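PDB 6SLN: RagA protein, which probably imports nutrients across the outer membrane of Porphyromonas gingivalis as a TonB-dependent receptor, a beta-barrel with a plug domain. Local coordinates for residues Glu524-Glu529 with Tyr567-Phe572; Ala462-Thr467 with Val497-Thr502. All coordinates share one frame; numbering follows the deposited sequence.

Contacts 1 and 2 are antiparallel strand pairings of one transmembrane barrel wall, their centres about 10 Å apart. Strand 487-510 of contact 2 and strand 515-540 of contact 1 are neighbours in the wall, so 497-502 borders 524-529, and the salt bridge of E527 OE2 with K499 NZ ties them. Contact 1 is largely buried; contact 2 is partly buried and smaller in area, with small residues at many of its positions. On the outward face contact 1 meets the glycerol-ester part of the lipid and the maltose of the detergent, contact 2 mainly the detergent chain. On the other face, contact 1 carries tyrosines together with E524, I526 and S571, contact 2 glycine, serine and aspartate.

Contact 1 (Glu524-Glu529 with Tyr567-Phe572); sequences EYIEYE and YAYLSF. With 3PE (1,2-Distearoyl-sn-glycerophosphoethanolamine), chain G; LMT (dodecyl-beta-D-maltoside), chain H.
One carboxylate and one phenol on the same strand face, E527 and Y525, meet a detergent sugar: Y525 OH donates to E527 OE1 on its anti lone pair, and E527 OE1 also lies 2.5 Å from O3' of the maltoside LMT. The other carboxylate oxygen, E527 OE2, forms a salt bridge with K499 NZ. CG of E527 sits in the crowded position between backbone N and carbonyl carbon (chi1 87°), and its extended chain leads away from the partner strand toward the sugar. The Y525 ring, with CG anti to N, takes the ester oxygen O21 of the lipid 3PE over one face, 3.3 Å above the plane, while CD1 of L570 reaches C3 of the same lipid at 3.8 Å. In the transmembrane barrel of this TonB-dependent receptor, 524-529 and 567-572 run antiparallel as adjacent wall strands, with backbone bonds in both directions at E524-S571, I526-Y569 and Y528-Y567; the bond from Y569 N to I526 O is 2.7 Å and nearly along the C=O axis. On the face turned from the lipid, three tyrosines stand among E524, I526 and S571. CB of Y528 stands over the Y567 ring, 3.6 Å from its centroid, a CH-pi contact; the two rings are nearly parallel, at 9°, but slid so far apart that they barely overlap. Beside them I526 and Y569 point the same way, and I526 CD1 touches Y569 CD2 at 3.5 Å. The Y569 hydroxyl bonds to S642, the S571 hydroxyl to D593, and the carboxylate of E524 to T502.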
loop_
_atom_site.group_PDB
_atom_site.type_symbol
_atom_site.label_atom_id
_atom_site.label_comp_id
_atom_site.label_asym_id
_atom_site.label_seq_id
_atom_site.Cartn_x
_atom_site.Cartn_y
_atom_site.Cartn_z
ATOM N N GLU A 524 30.736 -17.552 3.553
ATOM C CA GLU A 524 29.981 -16.311 3.629
ATOM C C GLU A 524 28.764 -16.376 2.715
ATOM O O GLU A 524 28.899 -16.706 1.532
ATOM C CB GLU A 524 30.874 -15.137 3.248
ATOM C CG GLU A 524 30.140 -13.831 3.036
ATOM C CD GLU A 524 31.018 -12.646 3.343
ATOM O OE1 GLU A 524 31.741 -12.164 2.439
ATOM O OE2 GLU A 524 31.001 -12.222 4.508
ATOM N N TYR A 525 27.584 -16.046 3.261
ATOM C CA TYR A 525 26.338 -15.937 2.500
ATOM C C TYR A 525 25.652 -14.609 2.827
ATOM O O TYR A 525 25.371 -14.311 3.994
ATOM C CB TYR A 525 25.398 -17.108 2.793
ATOM C CG TYR A 525 24.048 -17.018 2.082
ATOM C CD1 TYR A 525 23.938 -17.311 0.729
ATOM C CD2 TYR A 525 22.885 -16.654 2.764
ATOM C CE1 TYR A 525 22.723 -17.235 0.075
ATOM C CE2 TYR A 525 21.658 -16.575 2.106
ATOM C CZ TYR A 525 21.586 -16.877 0.762
ATOM O OH TYR A 525 20.381 -16.812 0.086
ATOM N N ILE A 526 25.400 -13.811 1.799
ATOM C CA ILE A 526 24.661 -12.567 1.926
ATOM C C ILE A 526 23.496 -12.646 0.954
ATOM O O ILE A 526 23.643 -13.135 -0.171
ATOM C CB ILE A 526 25.534 -11.313 1.656
ATOM C CG1 ILE A 526 25.979 -11.259 0.200
ATOM C CG2 ILE A 526 26.770 -11.260 2.562
ATOM C CD1 ILE A 526 26.763 -10.004 -0.152
ATOM N N GLU A 527 22.327 -12.208 1.409
ATOM C CA GLU A 527 21.138 -12.188 0.575
ATOM C C GLU A 527 20.343 -10.942 0.908
ATOM O O GLU A 527 20.463 -10.390 2.004
ATOM C CB GLU A 527 20.281 -13.446 0.757
ATOM C CG GLU A 527 19.283 -13.388 1.890
ATOM C CD GLU A 527 18.361 -14.593 1.881
ATOM O OE1 GLU A 527 18.590 -15.524 1.069
ATOM O OE2 GLU A 527 17.401 -14.607 2.680
ATOM N N TYR A 528 19.545 -10.502 -0.059
ATOM C CA TYR A 528 18.758 -9.283 0.051
ATOM C C TYR A 528 17.395 -9.528 -0.572
ATOM O O TYR A 528 17.305 -10.015 -1.700
ATOM C CB TYR A 528 19.459 -8.103 -0.652
ATOM C CG TYR A 528 18.560 -6.898 -0.917
ATOM C CD1 TYR A 528 17.723 -6.866 -2.025
ATOM C CD2 TYR A 528 18.563 -5.792 -0.065
ATOM C CE1 TYR A 528 16.905 -5.805 -2.276
ATOM C CE2 TYR A 528 17.751 -4.715 -0.313
ATOM C CZ TYR A 528 16.918 -4.723 -1.424
ATOM O OH TYR A 528 16.087 -3.657 -1.698
ATOM N N GLU A 529 16.347 -9.193 0.154
ATOM C CA GLU A 529 15.014 -9.049 -0.406
ATOM C C GLU A 529 14.589 -7.614 -0.167
ATOM O O GLU A 529 14.857 -7.058 0.897
ATOM C CB GLU A 529 13.986 -9.991 0.249
ATOM C CG GLU A 529 14.231 -11.456 0.046
ATOM C CD GLU A 529 15.410 -11.966 0.855
ATOM O OE1 GLU A 529 16.189 -12.767 0.290
ATOM O OE2 GLU A 529 15.557 -11.566 2.041
ATOM N N TYR A 567 18.588 -10.354 -4.492
ATOM C CA TYR A 567 19.850 -10.886 -4.957
ATOM C C TYR A 567 20.442 -11.685 -3.814
ATOM O O TYR A 567 20.003 -11.583 -2.664
ATOM C CB TYR A 567 20.802 -9.774 -5.441
ATOM C CG TYR A 567 21.323 -8.812 -4.384
ATOM C CD1 TYR A 567 22.326 -9.185 -3.492
ATOM C CD2 TYR A 567 20.832 -7.510 -4.298
ATOM C CE1 TYR A 567 22.811 -8.280 -2.524
ATOM C CE2 TYR A 567 21.310 -6.606 -3.335
ATOM C CZ TYR A 567 22.292 -7.000 -2.459
ATOM O OH TYR A 567 22.761 -6.117 -1.529
ATOM N N ALA A 568 21.444 -12.492 -4.147
ATOM C CA ALA A 568 22.189 -13.211 -3.131
ATOM C C ALA A 568 23.596 -13.476 -3.644
ATOM O O ALA A 568 23.873 -13.407 -4.850
ATOM C CB ALA A 568 21.483 -14.514 -2.733
ATOM N N TYR A 569 24.486 -13.754 -2.700
ATOM C CA TYR A 569 25.856 -14.129 -2.995
ATOM C C TYR A 569 26.218 -15.303 -2.103
ATOM O O TYR A 569 25.754 -15.394 -0.960
ATOM C CB TYR A 569 26.838 -12.984 -2.735
ATOM C CG TYR A 569 26.844 -11.875 -3.757
ATOM C CD1 TYR A 569 27.590 -11.985 -4.926
ATOM C CD2 TYR A 569 26.133 -10.694 -3.535
ATOM C CE1 TYR A 569 27.612 -10.954 -5.854
ATOM C CE2 TYR A 569 26.140 -9.661 -4.463
ATOM C CZ TYR A 569 26.881 -9.797 -5.619
ATOM O OH TYR A 569 26.899 -8.773 -6.544
ATOM N N LEU A 570 27.047 -16.203 -2.637
ATOM C CA LEU A 570 27.628 -17.304 -1.876
ATOM C C LEU A 570 29.127 -17.298 -2.098
ATOM O O LEU A 570 29.585 -17.199 -3.242
ATOM C CB LEU A 570 27.054 -18.665 -2.282
ATOM C CG LEU A 570 27.618 -19.831 -1.452
ATOM C CD1 LEU A 570 27.217 -19.741 0.044
ATOM C CD2 LEU A 570 27.194 -21.155 -2.054
ATOM N N SER A 571 29.888 -17.432 -1.013
ATOM C CA SER A 571 31.323 -17.220 -1.059
ATOM C C SER A 571 32.053 -18.283 -0.258
ATOM O O SER A 571 31.604 -18.679 0.821
ATOM C CB SER A 571 31.668 -15.835 -0.514
ATOM O OG SER A 571 31.688 -14.887 -1.556
ATOM N N PHE A 572 33.183 -18.743 -0.793
ATOM C CA PHE A 572 34.117 -19.574 -0.049
ATOM C C PHE A 572 35.492 -18.984 -0.260
ATOM O O PHE A 572 35.873 -18.707 -1.403
ATOM C CB PHE A 572 34.071 -21.027 -0.505
ATOM C CG PHE A 572 32.708 -21.655 -0.385
ATOM C CD1 PHE A 572 32.229 -22.063 0.843
ATOM C CD2 PHE A 572 31.908 -21.833 -1.501
ATOM C CE1 PHE A 572 30.974 -22.638 0.961
ATOM C CE2 PHE A 572 30.656 -22.403 -1.392
ATOM C CZ PHE A 572 30.185 -22.804 -0.152
HETATM C C1 3PE G . 22.322 -21.169 1.006
HETATM C C2 3PE G . 23.036 -21.214 2.340
HETATM C C3 3PE G . 24.546 -21.391 2.099
HETATM O O31 3PE G . 25.230 -21.554 3.313
HETATM O O32 3PE G . 26.174 -23.464 2.611
HETATM C C31 3PE G . 25.894 -22.775 3.531
HETATM C C32 3PE G . 26.239 -23.233 4.961
HETATM C C33 3PE G . 27.719 -23.074 5.322
HETATM C C34 3PE G . 28.012 -23.761 6.660
HETATM C C35 3PE G . 28.153 -22.765 7.819
HETATM C C36 3PE G . 29.267 -23.223 8.765
HETATM C C37 3PE G . 29.021 -22.752 10.203
HETATM C C38 3PE G . 30.185 -23.213 11.088
HETATM C C39 3PE G . 30.062 -22.582 12.469
HETATM C C3A 3PE G . 31.389 -22.671 13.218
HETATM C C3B 3PE G . 31.486 -21.535 14.240
HETATM O O21 3PE G . 22.684 -19.999 2.961
HETATM O O22 3PE G . 21.367 -20.311 4.747
HETATM C C21 3PE G . 22.449 -20.072 4.347
HETATM C C22 3PE G . 23.570 -19.826 5.362
HETATM C C23 3PE G . 23.066 -19.942 6.804
HETATM C C24 3PE G . 24.156 -20.648 7.619
HETATM C C25 3PE G . 24.594 -19.848 8.849
HETATM C C26 3PE G . 25.237 -20.792 9.878
HETATM C C27 3PE G . 25.411 -20.064 11.212
HETATM C C28 3PE G . 26.058 -20.965 12.270
HETATM C C29 3PE G . 26.328 -20.186 13.568
HETATM C C2A 3PE G . 26.117 -21.052 14.817
HETATM C C2B 3PE G . 27.180 -20.838 15.916
HETATM C C2C 3PE G . 26.515 -20.866 17.309
HETATM C C2D 3PE G . 27.502 -20.756 18.490
HETATM C C1B LMT H . 16.252 -19.131 -0.910
HETATM C C2B LMT H . 15.295 -17.876 -1.057
HETATM C C3B LMT H . 14.099 -18.129 -2.008
HETATM C C4B LMT H . 14.649 -18.766 -3.299
HETATM C C5B LMT H . 15.146 -20.134 -2.807
HETATM C C6B LMT H . 15.288 -21.148 -3.953
HETATM O O1B LMT H . 16.006 -19.872 0.260
HETATM O O2B LMT H . 14.863 -17.467 0.187
HETATM O O3B LMT H . 13.338 -17.006 -2.219
HETATM O "O4'" LMT H . 13.683 -18.892 -4.274
HETATM O O5B LMT H . 16.337 -19.979 -2.050
HETATM O O6B LMT H . 14.601 -22.321 -3.655
HETATM C "C1'" LMT H . 17.064 -20.291 4.112
HETATM C "C2'" LMT H . 17.740 -19.063 3.466
HETATM C "C3'" LMT H . 16.948 -18.824 2.169
HETATM C "C4'" LMT H . 17.080 -20.003 1.183
HETATM C "C5'" LMT H . 16.953 -21.383 1.938
HETATM C "C6'" LMT H . 17.596 -22.552 1.189
HETATM O "O1'" LMT H . 17.387 -20.551 5.448
HETATM O "O2'" LMT H . 17.615 -17.920 4.234
HETATM O "O3'" LMT H . 17.315 -17.635 1.577
HETATM O "O5'" LMT H . 17.402 -21.432 3.306
HETATM O "O6'" LMT H . 18.121 -22.091 -0.030
HETATM C C1 LMT H . 18.485 -19.905 6.113
HETATM C C2 LMT H . 18.059 -19.698 7.557
HETATM C C3 LMT H . 18.916 -18.786 8.402
HETATM C C4 LMT H . 18.910 -19.235 9.861
HETATM C C5 LMT H . 20.294 -19.166 10.459
HETATM C C6 LMT H . 20.352 -18.606 11.862
HETATM C C7 LMT H . 21.795 -18.281 12.191
HETATM C C8 LMT H . 21.989 -17.801 13.615
HETATM C C9 LMT H . 23.443 -17.445 13.876
HETATM C C10 LMT H . 23.719 -17.041 15.313
HETATM C C11 LMT H . 25.105 -16.436 15.420
HETATM C C12 LMT H . 25.581 -16.256 16.829
#

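Contact 2 (Ala462-Thr467 with Val497-Thr502); sequences AGVDIT and VSKSFT. With LMT (dodecyl-beta-D-maltoside), chain H.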
loop_
_atom_site.group_PDB
_atom_site.type_symbol
_atom_site.label_atom_id
_atom_site.label_comp_id
_atom_site.label_asym_id
_atom_site.label_seq_id
_atom_site.Cartn_x
_atom_site.Cartn_y
_atom_site.Cartn_z
ATOM N N ALA A 462 26.605 -13.241 12.302
ATOM C CA ALA A 462 25.356 -13.231 11.567
ATOM C C ALA A 462 24.641 -11.937 11.896
ATOM O O ALA A 462 24.715 -11.444 13.026
ATOM C CB ALA A 462 24.483 -14.457 11.900
ATOM N N GLY A 463 23.962 -11.390 10.901
ATOM C CA GLY A 463 23.274 -10.130 11.073
ATOM C C GLY A 463 22.190 -9.964 10.038
ATOM O O GLY A 463 22.252 -10.539 8.947
ATOM N N VAL A 464 21.184 -9.172 10.387
ATOM C CA VAL A 464 20.165 -8.753 9.441
ATOM C C VAL A 464 19.957 -7.262 9.645
ATOM O O VAL A 464 19.895 -6.787 10.784
ATOM C CB VAL A 464 18.854 -9.549 9.607
ATOM C CG1 VAL A 464 18.329 -9.473 11.051
ATOM C CG2 VAL A 464 17.804 -9.082 8.613
ATOM N N ASP A 465 19.940 -6.522 8.550
ATOM C CA ASP A 465 19.643 -5.103 8.552
ATOM C C ASP A 465 18.257 -4.945 7.959
ATOM O O ASP A 465 18.003 -5.403 6.838
ATOM C CB ASP A 465 20.669 -4.318 7.735
ATOM C CG ASP A 465 21.980 -4.171 8.458
ATOM O OD1 ASP A 465 22.170 -4.864 9.479
ATOM O OD2 ASP A 465 22.817 -3.370 8.017
ATOM N N ILE A 466 17.363 -4.307 8.701
ATOM C CA ILE A 466 15.976 -4.190 8.285
ATOM C C ILE A 466 15.638 -2.715 8.133
ATOM O O ILE A 466 15.943 -1.901 9.012
ATOM C CB ILE A 466 15.030 -4.894 9.275
ATOM C CG1 ILE A 466 15.427 -6.366 9.403
ATOM C CG2 ILE A 466 13.583 -4.779 8.817
ATOM C CD1 ILE A 466 14.489 -7.174 10.299
ATOM N N THR A 467 15.037 -2.374 7.005
ATOM C CA THR A 467 14.526 -1.038 6.770
ATOM C C THR A 467 13.045 -1.163 6.465
ATOM O O THR A 467 12.659 -1.938 5.578
ATOM C CB THR A 467 15.242 -0.336 5.601
ATOM O OG1 THR A 467 16.666 -0.487 5.721
ATOM C CG2 THR A 467 14.878 1.135 5.582
ATOM N N VAL A 497 15.364 -6.150 3.614
ATOM C CA VAL A 497 15.956 -7.115 4.524
ATOM C C VAL A 497 17.239 -7.582 3.861
ATOM O O VAL A 497 17.207 -8.175 2.775
ATOM C CB VAL A 497 15.006 -8.281 4.843
ATOM C CG1 VAL A 497 15.652 -9.210 5.820
ATOM C CG2 VAL A 497 13.688 -7.750 5.411
ATOM N N SER A 498 18.369 -7.267 4.474
ATOM C CA SER A 498 19.662 -7.729 3.984
ATOM C C SER A 498 20.273 -8.612 5.067
ATOM O O SER A 498 20.653 -8.123 6.139
ATOM C CB SER A 498 20.560 -6.556 3.597
ATOM O OG SER A 498 20.561 -5.550 4.586
ATOM N N LYS A 499 20.299 -9.922 4.808
ATOM C CA LYS A 499 20.856 -10.900 5.732
ATOM C C LYS A 499 22.291 -11.214 5.358
ATOM O O LYS A 499 22.690 -11.120 4.193
ATOM C CB LYS A 499 20.052 -12.201 5.742
ATOM C CG LYS A 499 18.588 -12.057 6.062
ATOM C CD LYS A 499 17.862 -13.354 5.785
ATOM C CE LYS A 499 16.492 -13.092 5.180
ATOM N NZ LYS A 499 15.868 -14.368 4.734
ATOM N N SER A 500 23.066 -11.617 6.357
ATOM C CA SER A 500 24.471 -11.869 6.101
ATOM C C SER A 500 25.035 -12.814 7.149
ATOM O O SER A 500 24.875 -12.578 8.355
ATOM C CB SER A 500 25.250 -10.562 6.094
ATOM O OG SER A 500 26.620 -10.749 6.429
ATOM N N PHE A 501 25.711 -13.873 6.690
ATOM C CA PHE A 501 26.395 -14.810 7.563
ATOM C C PHE A 501 27.824 -14.999 7.079
ATOM O O PHE A 501 28.050 -15.208 5.883
ATOM C CB PHE A 501 25.678 -16.157 7.610
ATOM C CG PHE A 501 24.187 -16.044 7.677
ATOM C CD1 PHE A 501 23.452 -15.856 6.523
ATOM C CD2 PHE A 501 23.523 -16.146 8.884
ATOM C CE1 PHE A 501 22.098 -15.750 6.564
ATOM C CE2 PHE A 501 22.159 -16.054 8.930
ATOM C CZ PHE A 501 21.444 -15.849 7.764
ATOM N N THR A 502 28.777 -14.941 8.011
ATOM C CA THR A 502 30.188 -15.145 7.727
ATOM C C THR A 502 30.766 -16.113 8.746
ATOM O O THR A 502 30.662 -15.884 9.955
ATOM C CB THR A 502 30.975 -13.834 7.763
ATOM O OG1 THR A 502 30.472 -12.951 6.755
ATOM C CG2 THR A 502 32.463 -14.111 7.500
HETATM C C1B LMT H . 16.252 -19.131 -0.910
HETATM C C2B LMT H . 15.295 -17.876 -1.057
HETATM C C3B LMT H . 14.099 -18.129 -2.008
HETATM C C4B LMT H . 14.649 -18.766 -3.299
HETATM C C5B LMT H . 15.146 -20.134 -2.807
HETATM C C6B LMT H . 15.288 -21.148 -3.953
HETATM O O1B LMT H . 16.006 -19.872 0.260
HETATM O O2B LMT H . 14.863 -17.467 0.187
HETATM O O3B LMT H . 13.338 -17.006 -2.219
HETATM O "O4'" LMT H . 13.683 -18.892 -4.274
HETATM O O5B LMT H . 16.337 -19.979 -2.050
HETATM O O6B LMT H . 14.601 -22.321 -3.655
HETATM C "C1'" LMT H . 17.064 -20.291 4.112
HETATM C "C2'" LMT H . 17.740 -19.063 3.466
HETATM C "C3'" LMT H . 16.948 -18.824 2.169
HETATM C "C4'" LMT H . 17.080 -20.003 1.183
HETATM C "C5'" LMT H . 16.953 -21.383 1.938
HETATM C "C6'" LMT H . 17.596 -22.552 1.189
HETATM O "O1'" LMT H . 17.387 -20.551 5.448
HETATM O "O2'" LMT H . 17.615 -17.920 4.234
HETATM O "O3'" LMT H . 17.315 -17.635 1.577
HETATM O "O5'" LMT H . 17.402 -21.432 3.306
HETATM O "O6'" LMT H . 18.121 -22.091 -0.030
HETATM C C1 LMT H . 18.485 -19.905 6.113
HETATM C C2 LMT H . 18.059 -19.698 7.557
HETATM C C3 LMT H . 18.916 -18.786 8.402
HETATM C C4 LMT H . 18.910 -19.235 9.861
HETATM C C5 LMT H . 20.294 -19.166 10.459
HETATM C C6 LMT H . 20.352 -18.606 11.862
HETATM C C7 LMT H . 21.795 -18.281 12.191
HETATM C C8 LMT H . 21.989 -17.801 13.615
HETATM C C9 LMT H . 23.443 -17.445 13.876
HETATM C C10 LMT H . 23.719 -17.041 15.313
HETATM C C11 LMT H . 25.105 -16.436 15.420
HETATM C C12 LMT H . 25.581 -16.256 16.829
#
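A462 begins the pairing with its methyl group against the aromatic ring of F501, A462 CB lying 3.6 Å from F501 CD2. The same methyl meets C9 of the LMT alkyl chain at 3.7 Å, and F501 CZ reaches C3 of that chain, so the detergent runs along this outward face. G463 follows, exchanging two backbone hydrogen bonds with S500, both nearly along the C=O axes. V464 turns back to the alanine's face: its CG2, anti to the backbone N, meets V497 CG1 at 3.5 Å, with the two valines crossing obliquely, and also touches CG of K499. Beyond that contact the K499 chain bends and carries its ammonium to E527. At D465 the straightest bonds occur: D465 N to S498 O and S498 N to D465 O, each 3.0 Å, at 170° and 171°. S498 OG, set in the crowded position at chi1 47°, packs 3.4 Å from D465 CB. These segments belong to the beta hairpin of strands 456-475 and 487-510 in the barrel wall. Strand 435-450 flanks 462-467 and strand 515-540 flanks 497-502, while on the D465 and S500 face M165 of strand 165-166 and V171 of helix 169-173 pack against the hairpin.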